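Side-chain contact in putative cell invasion protein with MAC/Perforin domain (Bacteroides thetaiotaomicron VPI-5482, PDB 3KK7), which is of unknown exact function but belongs to the membrane-attack complex/perforin family and probably acts in cell invasion: residues 416-420 and 421-425. Residues are numbered along the deposited sequence; the frame is centred on the assembly and turned at random.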
loop_
_atom_site.group_PDB
_atom_site.type_symbol
_atom_site.label_atom_id
_atom_site.label_comp_id
_atom_site.label_asym_id
_atom_site.label_seq_id
_atom_site.Cartn_x
_atom_site.Cartn_y
_atom_site.Cartn_z
ATOM N N ALA A 416 19.215 30.988 4.593
ATOM C CA ALA A 416 20.630 30.562 4.579
ATOM C C ALA A 416 21.591 31.732 4.278
ATOM O O ALA A 416 22.742 31.730 4.735
ATOM C CB ALA A 416 20.853 29.421 3.579
ATOM N N SER A 417 21.105 32.717 3.516
ATOM C CA SER A 417 21.856 33.948 3.209
ATOM C C SER A 417 22.167 34.749 4.471
ATOM O O SER A 417 23.223 35.349 4.583
ATOM C CB SER A 417 21.059 34.858 2.250
ATOM O OG SER A 417 20.644 34.190 1.061
ATOM N N GLN A 418 21.243 34.753 5.422
ATOM C CA GLN A 418 21.373 35.614 6.589
ATOM C C GLN A 418 22.657 35.316 7.355
ATOM O O GLN A 418 23.133 34.183 7.390
ATOM C CB GLN A 418 20.154 35.476 7.499
ATOM C CG GLN A 418 18.815 35.719 6.788
ATOM C CD GLN A 418 17.669 35.991 7.755
ATOM O OE1 GLN A 418 16.946 35.079 8.160
ATOM N NE2 GLN A 418 17.512 37.257 8.141
ATOM N N SER A 419 23.214 36.354 7.957
ATOM C CA SER A 419 24.462 36.254 8.688
ATOM C C SER A 419 24.248 35.531 9.999
ATOM O O SER A 419 23.244 35.757 10.678
ATOM C CB SER A 419 24.989 37.650 9.009
ATOM O OG SER A 419 24.158 38.276 9.976
ATOM N N ASP A 420 25.215 34.696 10.366
ATOM C CA ASP A 420 25.215 33.988 11.647
ATOM C C ASP A 420 24.460 34.717 12.782
ATOM O O ASP A 420 23.555 34.145 13.390
ATOM C CB ASP A 420 26.663 33.694 12.082
ATOM C CG ASP A 420 27.236 32.418 11.450
ATOM O OD1 ASP A 420 26.597 31.815 10.538
ATOM O OD2 ASP A 420 28.343 32.014 11.893
ATOM N N GLU A 421 24.814 35.977 13.044
ATOM C CA GLU A 421 24.288 36.703 14.223
ATOM C C GLU A 421 22.784 36.936 14.161
ATOM O O GLU A 421 22.114 36.945 15.190
ATOM C CB GLU A 421 25.037 38.030 14.449
ATOM C CG GLU A 421 26.446 37.866 15.088
ATOM C CD GLU A 421 27.463 37.110 14.195
ATOM O OE1 GLU A 421 27.259 37.030 12.959
ATOM O OE2 GLU A 421 28.475 36.595 14.732
ATOM N N GLU A 422 22.259 37.106 12.953
ATOM C CA GLU A 422 20.817 37.231 12.760
ATOM C C GLU A 422 20.093 35.947 13.169
ATOM O O GLU A 422 19.176 35.967 13.999
ATOM C CB GLU A 422 20.505 37.547 11.304
ATOM C CG GLU A 422 21.021 38.897 10.842
ATOM C CD GLU A 422 20.757 39.139 9.365
ATOM O OE1 GLU A 422 19.842 38.474 8.811
ATOM O OE2 GLU A 422 21.456 39.993 8.764
ATOM N N LEU A 423 20.523 34.832 12.583
ATOM C CA LEU A 423 19.951 33.512 12.881
ATOM C C LEU A 423 20.046 33.160 14.367
ATOM O O LEU A 423 19.095 32.630 14.938
ATOM C CB LEU A 423 20.627 32.420 12.024
ATOM C CG LEU A 423 20.457 32.485 10.492
ATOM C CD1 LEU A 423 21.528 31.664 9.784
ATOM C CD2 LEU A 423 19.061 32.033 10.055
ATOM N N LYS A 424 21.181 33.469 14.985
ATOM C CA LYS A 424 21.373 33.265 16.429
ATOM C C LYS A 424 20.400 34.103 17.286
ATOM O O LYS A 424 20.081 33.729 18.427
ATOM C CB LYS A 424 22.829 33.587 16.809
ATOM C CG LYS A 424 23.192 33.319 18.270
ATOM C CD LYS A 424 24.708 33.377 18.470
ATOM C CE LYS A 424 25.114 33.410 19.943
ATOM N NZ LYS A 424 26.594 33.401 20.079
ATOM N N ALA A 425 19.940 35.231 16.736
ATOM C CA ALA A 425 18.964 36.095 17.415
ATOM C C ALA A 425 17.559 35.474 17.473
ATOM O O ALA A 425 16.710 35.949 18.230
ATOM C CB ALA A 425 18.915 37.481 16.758
#
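Gln418 and Glu422 meet just where the loop enters helix 420-424: NE2 of Gln418 lies 2.7 Å from OE1 of Glu422, but the bond is bent (120° at the hydrogen) and therefore weak. The two side chains cross at about a right angle, with amide and carboxylate planes 70° apart. Across the carboxylate, OG of Ser419 makes a weak, long bond of 3.4 Å to OE2 of Glu422, so within this stretch each carboxylate oxygen meets one weakly held donor. A chi1 of 70° sets OG of Ser419 between the backbone N and the carbonyl carbon, on the side where Glu422 comes up. With a leucine in place of Gln418, OE1 would lose its amide donor and the carboxylate would probably turn more freely.

Behind these side chains, in the first turn Ser419 O accepts Glu422 N at 2.8 Å and, weakly, Leu423 N. A straighter helical bond joins Lys424 N to Asp420 O at 2.9 Å. Arg385 on strand 376-386 forms a salt bridge with Asp420 OD1 and a hydrogen bond with Gln418 O, tying the loop after strand 407-411 to the mixed sheet that contains strands 376-386 and 392-401, while Asp420, Leu423 and Lys424 rest on Leu393 of strand 392-401.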